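Local coordinates for zinc-type alcohol dehydrogenase-like protein YAHK (Escherichia coli, PDB 1UUF) that reduces a wide range of aldehydes to their alcohols with NADPH as the preferred electron donor, and binds two zinc ions per subunit, at residues T41-G46 against Q152-E157; D335-R340 against G354-R359; I54-V59 against R359-N364; D273-L278 against R307-S312. All blocks are in the same frame, centred on the assembly; numbering follows the deposited sequence.

Contact 1. Residues T41-G46 against Q152-E157; sequences TRREPG and QIVVHE
Arg42 reaches across to the backbone of Gln152. Its NE donates to Gln152 O at 2.7 Å, with an N-H...O angle of 140°. Arg42 NH2 adds a weak bond to the same oxygen. Gln152 O lies somewhat out of the guanidinium plane. The chain bends at chi2 (-57°), which sets CD near Gln152 O (3.8 Å). One face of the guanidinium lies against Ile153, whose CG1 sits 3.9 Å above its centre. The rest of the group is also held, because NH1 bonds to Leu146 O and NH2 to Ser150 OG.

Arg43 takes an extended path over Val154. Its NE comes within 3.8 Å of Val154 CG1. Val154 O lies over one face of the guanidinium, but the angle is too poor for a hydrogen bond. A water accepts hydrogen bonds from Arg43 NH2 and His156 N, and so links the two segments. The main partners of the arginine are the carboxylates of Asp140 and Asp49, both in salt bridges.

Val154 is the apolar centre of the contact. Its CG2 packs 3.5 Å from Arg43 O, and its CG1 lies 4.3 Å from Pro45 CG.

The loop 41-46 thus runs over strand 152-156 in the GroES-like domain. It leads from strand 36-39 into strand 49-58, which pairs with strand 152-156 through Ile52 and Val50.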
loop_
_atom_site.group_PDB
_atom_site.type_symbol
_atom_site.label_atom_id
_atom_site.label_comp_id
_atom_site.label_asym_id
_atom_site.label_seq_id
_atom_site.Cartn_x
_atom_site.Cartn_y
_atom_site.Cartn_z
ATOM N N THR A 41 13.326 40.350 4.189
ATOM C CA THR A 41 14.226 40.652 3.089
ATOM C C THR A 41 14.263 39.470 2.130
ATOM O O THR A 41 13.908 38.350 2.498
ATOM C CB THR A 41 15.662 40.934 3.589
ATOM O OG1 THR A 41 16.214 39.744 4.161
ATOM C CG2 THR A 41 15.648 42.040 4.641
ATOM N N ARG A 42 14.671 39.744 0.898
ATOM C CA ARG A 42 14.795 38.731 -0.143
ATOM C C ARG A 42 16.180 38.879 -0.748
ATOM O O ARG A 42 16.708 39.988 -0.829
ATOM C CB ARG A 42 13.753 38.943 -1.244
ATOM C CG ARG A 42 12.318 38.676 -0.828
ATOM C CD ARG A 42 12.156 37.269 -0.307
ATOM N NE ARG A 42 10.753 36.913 -0.122
ATOM C CZ ARG A 42 10.347 35.778 0.432
ATOM N NH1 ARG A 42 11.243 34.897 0.859
ATOM N NH2 ARG A 42 9.050 35.522 0.550
ATOM N N ARG A 43 16.767 37.768 -1.175
ATOM C CA ARG A 43 18.086 37.813 -1.785
ATOM C C ARG A 43 17.980 38.497 -3.139
ATOM O O ARG A 43 16.901 38.558 -3.732
ATOM C CB ARG A 43 18.644 36.396 -1.978
ATOM C CG ARG A 43 17.876 35.530 -2.986
ATOM C CD ARG A 43 18.700 34.304 -3.384
ATOM N NE ARG A 43 18.043 33.466 -4.388
ATOM C CZ ARG A 43 17.115 32.553 -4.117
ATOM N NH1 ARG A 43 16.725 32.348 -2.866
ATOM N NH2 ARG A 43 16.577 31.841 -5.100
ATOM N N GLU A 44 19.093 39.039 -3.619
ATOM C CA GLU A 44 19.106 39.666 -4.931
ATOM C C GLU A 44 19.106 38.491 -5.896
ATOM O O GLU A 44 19.759 37.479 -5.643
ATOM C CB GLU A 44 20.373 40.502 -5.125
ATOM C CG GLU A 44 20.426 41.756 -4.270
ATOM C CD GLU A 44 19.295 42.714 -4.585
ATOM O OE1 GLU A 44 19.161 43.109 -5.765
ATOM O OE2 GLU A 44 18.539 43.074 -3.655
ATOM N N PRO A 45 18.362 38.598 -7.004
ATOM C CA PRO A 45 18.298 37.517 -7.990
ATOM C C PRO A 45 19.664 37.083 -8.518
ATOM O O PRO A 45 20.444 37.906 -8.999
ATOM C CB PRO A 45 17.422 38.111 -9.088
ATOM C CG PRO A 45 16.504 39.012 -8.324
ATOM C CD PRO A 45 17.446 39.693 -7.368
ATOM N N GLY A 46 19.942 35.787 -8.416
ATOM C CA GLY A 46 21.195 35.245 -8.908
ATOM C C GLY A 46 21.044 34.905 -10.380
ATOM O O GLY A 46 19.963 35.090 -10.939
ATOM N N GLN A 152 6.959 39.789 -2.384
ATOM C CA GLN A 152 7.873 39.249 -3.386
ATOM C C GLN A 152 8.587 37.991 -2.911
ATOM O O GLN A 152 8.684 37.727 -1.717
ATOM C CB GLN A 152 8.935 40.298 -3.753
ATOM C CG GLN A 152 8.413 41.505 -4.521
ATOM C CD GLN A 152 9.489 42.553 -4.781
ATOM O OE1 GLN A 152 9.268 43.511 -5.524
ATOM N NE2 GLN A 152 10.654 42.381 -4.163
ATOM N N ILE A 153 9.081 37.210 -3.868
ATOM C CA ILE A 153 9.829 36.000 -3.559
ATOM C C ILE A 153 10.808 35.789 -4.711
ATOM O O ILE A 153 10.531 36.188 -5.842
ATOM C CB ILE A 153 8.886 34.770 -3.385
ATOM C CG1 ILE A 153 9.671 33.581 -2.811
ATOM C CG2 ILE A 153 8.240 34.407 -4.718
ATOM C CD1 ILE A 153 8.789 32.424 -2.344
ATOM N N VAL A 154 11.970 35.212 -4.413
ATOM C CA VAL A 154 12.990 34.956 -5.426
ATOM C C VAL A 154 13.262 33.458 -5.422
ATOM O O VAL A 154 13.635 32.888 -4.397
ATOM C CB VAL A 154 14.293 35.732 -5.115
ATOM C CG1 VAL A 154 15.343 35.442 -6.177
ATOM C CG2 VAL A 154 14.000 37.222 -5.054
ATOM N N VAL A 155 13.073 32.823 -6.574
ATOM C CA VAL A 155 13.233 31.377 -6.681
ATOM C C VAL A 155 14.026 30.950 -7.911
ATOM O O VAL A 155 13.907 31.555 -8.978
ATOM C CB VAL A 155 11.838 30.697 -6.753
ATOM C CG1 VAL A 155 11.977 29.175 -6.733
ATOM C CG2 VAL A 155 10.964 31.180 -5.603
ATOM N N HIS A 156 14.832 29.904 -7.743
ATOM C CA HIS A 156 15.630 29.333 -8.829
ATOM C C HIS A 156 14.606 28.924 -9.892
ATOM O O HIS A 156 13.602 28.297 -9.563
ATOM C CB HIS A 156 16.388 28.112 -8.296
ATOM C CG HIS A 156 17.278 27.451 -9.303
ATOM N ND1 HIS A 156 16.793 26.816 -10.426
ATOM C CD2 HIS A 156 18.624 27.304 -9.341
ATOM C CE1 HIS A 156 17.800 26.303 -11.111
ATOM N NE2 HIS A 156 18.923 26.585 -10.473
ATOM N N GLU A 157 14.854 29.264 -11.157
ATOM C CA GLU A 157 13.884 28.963 -12.212
ATOM C C GLU A 157 13.453 27.507 -12.354
ATOM O O GLU A 157 12.385 27.240 -12.903
ATOM C CB GLU A 157 14.369 29.472 -13.577
ATOM C CG GLU A 157 15.520 28.699 -14.187
ATOM C CD GLU A 157 15.641 28.942 -15.685
ATOM O OE1 GLU A 157 16.694 28.600 -16.261
ATOM O OE2 GLU A 157 14.679 29.465 -16.290
HETATM O O HOH W 1 15.284 28.838 -4.972
#

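Contact 2. Residues D335-R340 against G354-R359; sequences DIEMIR and GDVKYR
Asp335 O takes the backbone N-H of Tyr358 at 2.7 Å, almost straight at 173°. The donor stands above the carbonyl plane. The same oxygen receives a weak bond from Arg359 N. Glu337 N donates to Arg359 O at 2.9 Å. Arg359 O is also 3.1 Å from Ile336 CA, a CA-H...O contact. Strands 336-339 and 359-363 run parallel here, joined through helix 344-352 in a beta-alpha-beta connection, and Gly354 ends that helix in a Schellman motif. The peptide bond before Tyr358 is cis.

Side-chain packing is modest. Asp335 and Tyr358 lie side by side and point the same way, with OD2 of Asp335 3.9 Å from CD1 of Tyr358. In both, CG is anti to the carbonyl carbon (chi1 -61° in Asp335). The carboxylate and ring planes are 49° apart. Asp335 OD1 makes a salt bridge to Lys212. The Tyr358 ring meets His208 and packs on helix 231-237. Ile336 CG2 approaches Arg359 CB at 4.3 Å.

One water joins the polar groups further out. It donates to Glu337 OE1 at 2.6 Å and accepts from Lys357 N at 2.9 Å. Glu337 OE2 pairs with Arg350, which also bridges to Asp355 OD2.

The chemistry is therefore mainly that of backbone pairing, with acidic groups whose charge is met by basic partners outside the two segments. Arg350 lies between the carboxylates of Glu337 and Asp355, which would probably offset their mutual repulsion. Lys357 NZ stays 6.4 Å from Glu337 OE1, so any attraction is likely to be weak.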
loop_
_atom_site.group_PDB
_atom_site.type_symbol
_atom_site.label_atom_id
_atom_site.label_comp_id
_atom_site.label_asym_id
_atom_site.label_seq_id
_atom_site.Cartn_x
_atom_site.Cartn_y
_atom_site.Cartn_z
ATOM N N ASP A 335 -12.164 26.804 -6.318
ATOM C CA ASP A 335 -13.283 27.658 -5.922
ATOM C C ASP A 335 -12.716 28.376 -4.708
ATOM O O ASP A 335 -12.374 27.741 -3.713
ATOM C CB ASP A 335 -14.503 26.825 -5.534
ATOM C CG ASP A 335 -15.007 25.971 -6.678
ATOM O OD1 ASP A 335 -14.921 26.421 -7.838
ATOM O OD2 ASP A 335 -15.500 24.855 -6.419
ATOM N N ILE A 336 -12.627 29.698 -4.783
ATOM C CA ILE A 336 -12.000 30.448 -3.706
ATOM C C ILE A 336 -12.794 31.574 -3.074
ATOM O O ILE A 336 -13.834 31.997 -3.579
ATOM C CB ILE A 336 -10.684 31.074 -4.206
ATOM C CG1 ILE A 336 -10.997 32.189 -5.215
ATOM C CG2 ILE A 336 -9.826 30.017 -4.890
ATOM C CD1 ILE A 336 -9.783 32.980 -5.671
ATOM N N GLU A 337 -12.271 32.051 -1.949
ATOM C CA GLU A 337 -12.835 33.183 -1.238
ATOM C C GLU A 337 -11.636 34.078 -0.984
ATOM O O GLU A 337 -10.732 33.719 -0.228
ATOM C CB GLU A 337 -13.461 32.789 0.096
ATOM C CG GLU A 337 -14.131 33.982 0.770
ATOM C CD GLU A 337 -14.875 33.617 2.029
ATOM O OE1 GLU A 337 -15.457 32.512 2.073
ATOM O OE2 GLU A 337 -14.894 34.446 2.967
ATOM N N MET A 338 -11.625 35.235 -1.633
ATOM C CA MET A 338 -10.520 36.172 -1.496
ATOM C C MET A 338 -10.572 36.906 -0.162
ATOM O O MET A 338 -11.640 37.329 0.283
ATOM C CB MET A 338 -10.559 37.176 -2.647
ATOM C CG MET A 338 -9.276 37.958 -2.834
ATOM S SD MET A 338 -9.327 38.947 -4.336
ATOM C CE MET A 338 -8.989 37.700 -5.571
ATOM N N ILE A 339 -9.417 37.048 0.483
ATOM C CA ILE A 339 -9.349 37.740 1.766
ATOM C C ILE A 339 -8.177 38.709 1.791
ATOM O O ILE A 339 -7.297 38.655 0.932
ATOM C CB ILE A 339 -9.177 36.747 2.950
ATOM C CG1 ILE A 339 -7.872 35.963 2.797
ATOM C CG2 ILE A 339 -10.362 35.793 3.012
ATOM C CD1 ILE A 339 -7.584 35.020 3.958
ATOM N N ARG A 340 -8.177 39.606 2.775
ATOM C CA ARG A 340 -7.090 40.561 2.930
ATOM C C ARG A 340 -5.989 39.847 3.704
ATOM O O ARG A 340 -6.247 38.851 4.383
ATOM C CB ARG A 340 -7.542 41.786 3.727
ATOM C CG ARG A 340 -8.684 42.579 3.112
ATOM C CD ARG A 340 -8.843 43.911 3.840
ATOM N NE ARG A 340 -9.074 43.729 5.271
ATOM C CZ ARG A 340 -10.271 43.568 5.827
ATOM N NH1 ARG A 340 -10.377 43.405 7.140
ATOM N NH2 ARG A 340 -11.365 43.585 5.074
ATOM N N GLY A 354 -14.213 23.965 8.488
ATOM C CA GLY A 354 -14.599 23.626 7.130
ATOM C C GLY A 354 -15.588 24.649 6.608
ATOM O O GLY A 354 -16.420 24.348 5.750
ATOM N N ASP A 355 -15.491 25.868 7.130
ATOM C CA ASP A 355 -16.387 26.946 6.735
ATOM C C ASP A 355 -15.836 27.804 5.598
ATOM O O ASP A 355 -15.696 29.021 5.729
ATOM C CB ASP A 355 -16.704 27.824 7.949
ATOM C CG ASP A 355 -17.659 28.952 7.618
ATOM O OD1 ASP A 355 -18.696 28.681 6.976
ATOM O OD2 ASP A 355 -17.376 30.106 8.005
ATOM N N VAL A 356 -15.515 27.156 4.483
ATOM C CA VAL A 356 -15.008 27.849 3.305
ATOM C C VAL A 356 -15.280 26.979 2.080
ATOM O O VAL A 356 -15.230 25.747 2.158
ATOM C CB VAL A 356 -13.486 28.149 3.423
ATOM C CG1 VAL A 356 -12.687 26.853 3.468
ATOM C CG2 VAL A 356 -13.039 29.019 2.257
ATOM N N LYS A 357 -15.583 27.617 0.953
ATOM C CA LYS A 357 -15.881 26.892 -0.275
ATOM C C LYS A 357 -15.026 27.349 -1.455
ATOM O O LYS A 357 -15.458 28.184 -2.253
ATOM C CB LYS A 357 -17.366 27.048 -0.626
ATOM C CG LYS A 357 -18.312 26.404 0.381
ATOM C CD LYS A 357 -19.774 26.522 -0.041
ATOM C CE LYS A 357 -20.261 27.963 -0.019
ATOM N NZ LYS A 357 -19.606 28.816 -1.053
ATOM N N TYR A 358 -13.820 26.799 -1.582
ATOM C CA TYR A 358 -13.293 25.796 -0.661
ATOM C C TYR A 358 -11.860 26.113 -0.282
ATOM O O TYR A 358 -11.196 25.319 0.386
ATOM C CB TYR A 358 -13.328 24.412 -1.305
ATOM C CG TYR A 358 -14.722 23.892 -1.497
ATOM C CD1 TYR A 358 -15.486 24.273 -2.596
ATOM C CD2 TYR A 358 -15.307 23.075 -0.535
ATOM C CE1 TYR A 358 -16.806 23.855 -2.728
ATOM C CE2 TYR A 358 -16.622 22.652 -0.655
ATOM C CZ TYR A 358 -17.365 23.046 -1.751
ATOM O OH TYR A 358 -18.672 22.641 -1.860
ATOM N N ARG A 359 -11.392 27.279 -0.705
ATOM C CA ARG A 359 -10.024 27.681 -0.437
ATOM C C ARG A 359 -9.918 29.184 -0.259
ATOM O O ARG A 359 -10.457 29.949 -1.058
ATOM C CB ARG A 359 -9.136 27.253 -1.611
ATOM C CG ARG A 359 -8.082 26.202 -1.289
ATOM C CD ARG A 359 -6.944 26.793 -0.474
ATOM N NE ARG A 359 -5.804 25.883 -0.370
ATOM C CZ ARG A 359 -5.793 24.764 0.350
ATOM N NH1 ARG A 359 -6.866 24.404 1.041
ATOM N NH2 ARG A 359 -4.704 24.008 0.383
HETATM O O HOH W 2 -16.330 30.413 0.785
#

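Contact 3. Residues I54-V59 against R359-N364; sequences IAYCGV and RFVIDN
Strands 49-58 and 359-363 pair antiparallel beside the catalytic zinc site, with Tyr56, Cys57 and Gly58 facing Asp363, Ile362 and Val361. Val59 N donates to Phe360 O at 2.9 Å. Ile362 N donates to Cys57 O at 2.8 Å, and Cys57 N returns a bond on a lone pair of Ile362 O. Gly58 CA is 4.2 Å from Val361 CA. Asn364 N bonds to Ala55 O.

Strand 359-363 brings the C-terminal part of the chain back onto strand 49-58 of the GroES-like domain. Ala55 and Tyr56 both face Val85 on the neighbouring strand 84-91, a classic beta bulge.

Tyr56 and Val361 share a face of the sheet, with Tyr56 CB 3.6 Å from Val361 CG1. Asp363 has CG anti to its backbone N (chi1 -173°) and lies beside the Tyr56 ring, its carboxylate turned 42° from the ring plane. A water links Tyr56 OH to Asp363 OD2, whose salt bridge is to Arg365. Val59 crosses Ile362 at about a right angle, CG2 to CD1 at 3.8 Å. Asn364 puts ND2 3.4 Å from Ile54 CG2, and ND2 donates to Ser150 O and Gly148 O.

Val59 O lies 3.1 Å above the guanidinium plane of Arg359, at too poor an angle for a hydrogen bond. A water donates to Val59 O and accepts from Phe360 N. Arg359 NE holds Glu83 in a salt bridge. An alanine at Arg359 would probably leave Glu83 without this charged mate and open a gap over Val59 O. The Arg359 side chain also touches Cys60, a ligand of the catalytic zinc.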
loop_
_atom_site.group_PDB
_atom_site.type_symbol
_atom_site.label_atom_id
_atom_site.label_comp_id
_atom_site.label_asym_id
_atom_site.label_seq_id
_atom_site.Cartn_x
_atom_site.Cartn_y
_atom_site.Cartn_z
ATOM N N ILE A 54 4.418 38.824 -6.041
ATOM C CA ILE A 54 3.286 37.973 -5.696
ATOM C C ILE A 54 1.938 38.674 -5.766
ATOM O O ILE A 54 1.727 39.720 -5.149
ATOM C CB ILE A 54 3.477 37.362 -4.293
ATOM C CG1 ILE A 54 4.786 36.569 -4.253
ATOM C CG2 ILE A 54 2.310 36.444 -3.955
ATOM C CD1 ILE A 54 5.073 35.917 -2.912
ATOM N N ALA A 55 1.020 38.089 -6.530
ATOM C CA ALA A 55 -0.311 38.657 -6.676
ATOM C C ALA A 55 -1.264 38.017 -5.679
ATOM O O ALA A 55 -2.020 38.712 -4.998
ATOM C CB ALA A 55 -0.819 38.448 -8.099
ATOM N N TYR A 56 -1.222 36.691 -5.590
ATOM C CA TYR A 56 -2.094 35.965 -4.675
ATOM C C TYR A 56 -1.402 34.765 -4.050
ATOM O O TYR A 56 -0.457 34.212 -4.612
ATOM C CB TYR A 56 -3.349 35.469 -5.403
ATOM C CG TYR A 56 -4.101 36.554 -6.132
ATOM C CD1 TYR A 56 -3.867 36.802 -7.486
ATOM C CD2 TYR A 56 -5.007 37.370 -5.457
ATOM C CE1 TYR A 56 -4.518 37.840 -8.148
ATOM C CE2 TYR A 56 -5.662 38.411 -6.108
ATOM C CZ TYR A 56 -5.410 38.640 -7.451
ATOM O OH TYR A 56 -6.035 39.685 -8.093
ATOM N N CYS A 57 -1.883 34.367 -2.877
ATOM C CA CYS A 57 -1.332 33.207 -2.190
ATOM C C CYS A 57 -2.452 32.444 -1.499
ATOM O O CYS A 57 -3.164 32.996 -0.661
ATOM C CB CYS A 57 -0.278 33.620 -1.157
ATOM S SG CYS A 57 0.569 32.191 -0.400
ATOM N N GLY A 58 -2.608 31.176 -1.865
ATOM C CA GLY A 58 -3.635 30.353 -1.259
ATOM C C GLY A 58 -3.274 30.020 0.177
ATOM O O GLY A 58 -2.096 29.986 0.535
ATOM N N VAL A 59 -4.285 29.791 1.005
ATOM C CA VAL A 59 -4.053 29.458 2.404
ATOM C C VAL A 59 -4.238 27.952 2.571
ATOM O O VAL A 59 -5.321 27.413 2.335
ATOM C CB VAL A 59 -5.027 30.225 3.318
ATOM C CG1 VAL A 59 -4.754 29.887 4.778
ATOM C CG2 VAL A 59 -4.873 31.731 3.081
ATOM N N ARG A 359 -11.392 27.279 -0.705
ATOM C CA ARG A 359 -10.024 27.681 -0.437
ATOM C C ARG A 359 -9.918 29.184 -0.259
ATOM O O ARG A 359 -10.457 29.949 -1.058
ATOM C CB ARG A 359 -9.136 27.253 -1.611
ATOM C CG ARG A 359 -8.082 26.202 -1.289
ATOM C CD ARG A 359 -6.944 26.793 -0.474
ATOM N NE ARG A 359 -5.804 25.883 -0.370
ATOM C CZ ARG A 359 -5.793 24.764 0.350
ATOM N NH1 ARG A 359 -6.866 24.404 1.041
ATOM N NH2 ARG A 359 -4.704 24.008 0.383
ATOM N N PHE A 360 -9.236 29.610 0.798
ATOM C CA PHE A 360 -9.032 31.032 1.008
ATOM C C PHE A 360 -7.813 31.427 0.188
ATOM O O PHE A 360 -6.849 30.667 0.097
ATOM C CB PHE A 360 -8.752 31.350 2.480
ATOM C CG PHE A 360 -9.967 31.306 3.358
ATOM C CD1 PHE A 360 -10.116 30.303 4.310
ATOM C CD2 PHE A 360 -10.958 32.271 3.239
ATOM C CE1 PHE A 360 -11.237 30.261 5.134
ATOM C CE2 PHE A 360 -12.085 32.241 4.058
ATOM C CZ PHE A 360 -12.226 31.233 5.007
ATOM N N VAL A 361 -7.864 32.604 -0.424
ATOM C CA VAL A 361 -6.741 33.109 -1.200
ATOM C C VAL A 361 -6.506 34.559 -0.811
ATOM O O VAL A 361 -7.414 35.388 -0.871
ATOM C CB VAL A 361 -6.990 33.015 -2.720
ATOM C CG1 VAL A 361 -5.858 33.699 -3.485
ATOM C CG2 VAL A 361 -7.060 31.557 -3.133
ATOM N N ILE A 362 -5.280 34.849 -0.396
ATOM C CA ILE A 362 -4.895 36.191 0.015
ATOM C C ILE A 362 -4.635 37.108 -1.177
ATOM O O ILE A 362 -3.983 36.720 -2.147
ATOM C CB ILE A 362 -3.610 36.150 0.871
ATOM C CG1 ILE A 362 -3.848 35.310 2.123
ATOM C CG2 ILE A 362 -3.172 37.566 1.229
ATOM C CD1 ILE A 362 -2.570 34.786 2.747
ATOM N N ASP A 363 -5.163 38.324 -1.094
ATOM C CA ASP A 363 -4.959 39.336 -2.124
ATOM C C ASP A 363 -3.714 40.041 -1.595
ATOM O O ASP A 363 -3.821 40.938 -0.760
ATOM C CB ASP A 363 -6.137 40.311 -2.139
ATOM C CG ASP A 363 -6.072 41.295 -3.287
ATOM O OD1 ASP A 363 -4.970 41.537 -3.822
ATOM O OD2 ASP A 363 -7.132 41.844 -3.649
ATOM N N ASN A 364 -2.539 39.625 -2.059
ATOM C CA ASN A 364 -1.291 40.198 -1.567
ATOM C C ASN A 364 -1.126 41.699 -1.737
ATOM O O ASN A 364 -0.302 42.314 -1.060
ATOM C CB ASN A 364 -0.101 39.460 -2.181
ATOM C CG ASN A 364 -0.027 38.020 -1.722
ATOM O OD1 ASN A 364 -0.961 37.246 -1.935
ATOM N ND2 ASN A 364 1.078 37.654 -1.076
HETATM O O HOH W 3 -2.972 41.143 -5.471
HETATM O O HOH W 4 -6.826 41.826 -6.703
HETATM O O HOH W 5 -8.023 27.884 2.657
#

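Contact 4. Residues D273-L278 against R307-S312; sequences DFTTLL and RAIAGS
This is a buried contact at the edge of the parallel sheet in the Rossmann-type domain, where an arginine side chain grips a backbone carbonyl. Arg307 just precedes strand 308-311, one of the two outermost strands of that sheet within the chain. It reaches the turn at the C-terminal end of helix 271-275. Thr275 to Leu278 make a type I beta turn, with Leu278 N bonded to Thr275 O.

Arg307 NE and NH2 both donate to Leu278 O, each at 2.9 Å. The grip is side-on, and the oxygen lies in the guanidinium plane. The NH2 bond keeps to the carbonyl plane, whereas NE stands above it. The chain is extended from CG to NE, and chi2 (155°) carries CD past Thr275. Thr275 O lies 3.1 Å above the guanidinium plane, and Thr276 CA covers the same face at 3.6 Å. Arg307 NH1 bonds to Asn301 O. An alanine at Arg307 would probably leave Leu278 O without either donor and open a gap beside the turn.

Packing extends the contact. Leu278 CB lies 3.8 Å from Arg307 NE. Thr275 CG2 meets Arg307 CD at 3.9 Å. Thr275 OG1 bonds to Leu271 O, within its own helix.

Ala308, Ile309 and Ala310 pair antiparallel with a strand of the second subunit, so the sheet continues across the dimer interface. Within the subunit, Ile309 crosses Thr275 at about a right angle and brings CD1 to 3.7 Å from Thr275 OG1.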
loop_
_atom_site.group_PDB
_atom_site.type_symbol
_atom_site.label_atom_id
_atom_site.label_comp_id
_atom_site.label_asym_id
_atom_site.label_seq_id
_atom_site.Cartn_x
_atom_site.Cartn_y
_atom_site.Cartn_z
ATOM N N ASP A 273 -13.536 0.495 6.607
ATOM C CA ASP A 273 -14.706 0.561 5.740
ATOM C C ASP A 273 -14.305 0.875 4.307
ATOM O O ASP A 273 -14.841 0.293 3.364
ATOM C CB ASP A 273 -15.693 1.625 6.235
ATOM C CG ASP A 273 -16.300 1.281 7.580
ATOM O OD1 ASP A 273 -16.636 0.097 7.798
ATOM O OD2 ASP A 273 -16.454 2.199 8.413
ATOM N N PHE A 274 -13.358 1.794 4.139
ATOM C CA PHE A 274 -12.910 2.159 2.800
ATOM C C PHE A 274 -12.076 1.077 2.126
ATOM O O PHE A 274 -12.173 0.877 0.918
ATOM C CB PHE A 274 -12.120 3.469 2.840
ATOM C CG PHE A 274 -12.968 4.668 3.129
ATOM C CD1 PHE A 274 -12.982 5.239 4.396
ATOM C CD2 PHE A 274 -13.784 5.209 2.139
ATOM C CE1 PHE A 274 -13.798 6.335 4.676
ATOM C CE2 PHE A 274 -14.607 6.306 2.410
ATOM C CZ PHE A 274 -14.613 6.865 3.677
ATOM N N THR A 275 -11.253 0.380 2.899
ATOM C CA THR A 275 -10.428 -0.677 2.329
ATOM C C THR A 275 -11.307 -1.749 1.687
ATOM O O THR A 275 -10.982 -2.275 0.623
ATOM C CB THR A 275 -9.528 -1.311 3.407
ATOM O OG1 THR A 275 -8.626 -0.315 3.907
ATOM C CG2 THR A 275 -8.721 -2.464 2.825
ATOM N N THR A 276 -12.438 -2.053 2.314
ATOM C CA THR A 276 -13.330 -3.070 1.768
ATOM C C THR A 276 -14.029 -2.615 0.491
ATOM O O THR A 276 -14.637 -3.428 -0.203
ATOM C CB THR A 276 -14.402 -3.495 2.792
ATOM O OG1 THR A 276 -15.262 -2.387 3.078
ATOM C CG2 THR A 276 -13.747 -3.965 4.074
ATOM N N LEU A 277 -13.937 -1.323 0.177
ATOM C CA LEU A 277 -14.561 -0.785 -1.035
ATOM C C LEU A 277 -13.627 -0.907 -2.243
ATOM O O LEU A 277 -14.024 -0.641 -3.378
ATOM C CB LEU A 277 -14.925 0.691 -0.846
ATOM C CG LEU A 277 -15.761 1.076 0.374
ATOM C CD1 LEU A 277 -16.118 2.554 0.276
ATOM C CD2 LEU A 277 -17.019 0.224 0.444
ATOM N N LEU A 278 -12.382 -1.304 -1.993
ATOM C CA LEU A 278 -11.391 -1.452 -3.058
ATOM C C LEU A 278 -11.465 -2.788 -3.785
ATOM O O LEU A 278 -11.691 -3.823 -3.169
ATOM C CB LEU A 278 -9.981 -1.313 -2.487
ATOM C CG LEU A 278 -9.561 0.023 -1.882
ATOM C CD1 LEU A 278 -8.213 -0.153 -1.187
ATOM C CD2 LEU A 278 -9.478 1.078 -2.975
ATOM N N ARG A 307 -4.818 -5.701 -1.492
ATOM C CA ARG A 307 -5.061 -4.265 -1.538
ATOM C C ARG A 307 -3.912 -3.572 -0.836
ATOM O O ARG A 307 -3.115 -4.214 -0.152
ATOM C CB ARG A 307 -6.351 -3.927 -0.808
ATOM C CG ARG A 307 -7.609 -4.441 -1.470
ATOM C CD ARG A 307 -8.680 -4.599 -0.414
ATOM N NE ARG A 307 -10.010 -4.813 -0.968
ATOM C CZ ARG A 307 -10.981 -5.449 -0.324
ATOM N NH1 ARG A 307 -10.759 -5.939 0.889
ATOM N NH2 ARG A 307 -12.176 -5.578 -0.882
ATOM N N ALA A 308 -3.829 -2.258 -0.999
ATOM C CA ALA A 308 -2.766 -1.504 -0.364
ATOM C C ALA A 308 -3.228 -0.133 0.098
ATOM O O ALA A 308 -4.194 0.429 -0.431
ATOM C CB ALA A 308 -1.599 -1.346 -1.336
ATOM N N ILE A 309 -2.535 0.385 1.105
ATOM C CA ILE A 309 -2.788 1.723 1.611
ATOM C C ILE A 309 -1.458 2.423 1.367
ATOM O O ILE A 309 -0.406 1.914 1.742
ATOM C CB ILE A 309 -3.104 1.729 3.119
ATOM C CG1 ILE A 309 -4.345 0.876 3.393
ATOM C CG2 ILE A 309 -3.319 3.162 3.598
ATOM C CD1 ILE A 309 -5.568 1.290 2.608
ATOM N N ALA A 310 -1.504 3.577 0.717
ATOM C CA ALA A 310 -0.287 4.308 0.415
ATOM C C ALA A 310 -0.428 5.766 0.810
ATOM O O ALA A 310 -1.480 6.204 1.270
ATOM C CB ALA A 310 0.023 4.203 -1.077
ATOM N N GLY A 311 0.658 6.505 0.644
ATOM C CA GLY A 311 0.643 7.919 0.955
ATOM C C GLY A 311 1.258 8.656 -0.215
ATOM O O GLY A 311 1.889 8.046 -1.076
ATOM N N SER A 312 1.067 9.966 -0.259
ATOM C CA SER A 312 1.630 10.771 -1.333
ATOM C C SER A 312 1.633 12.223 -0.886
ATOM O O SER A 312 0.757 12.637 -0.134
ATOM C CB SER A 312 0.785 10.624 -2.604
ATOM O OG SER A 312 1.292 11.428 -3.662
#

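Overall arrangement
From the N terminus, loop 41-46 comes first and strand 49-58 follows. Contact 1 closes when strand 152-156 returns to residues 41-46. Contact 3 opens at 54-59, within the span that contact 1 closes, and closes only at 359-364, so contacts 1 and 3 cross. They touch where Ile153 packs on Ile54. Contact 4 closes a short loop in the Rossmann-type domain. Contact 2 closes another near the C-terminal end. Both nest within contact 3. Contacts 2 and 3 share Arg359, and strand 359-363 lies between strands 336-339 and 49-58. Contacts 1, 2 and 3 thus serve one mixed sheet. Contact 4 lies apart, its centre about 33 Å from that of contact 3.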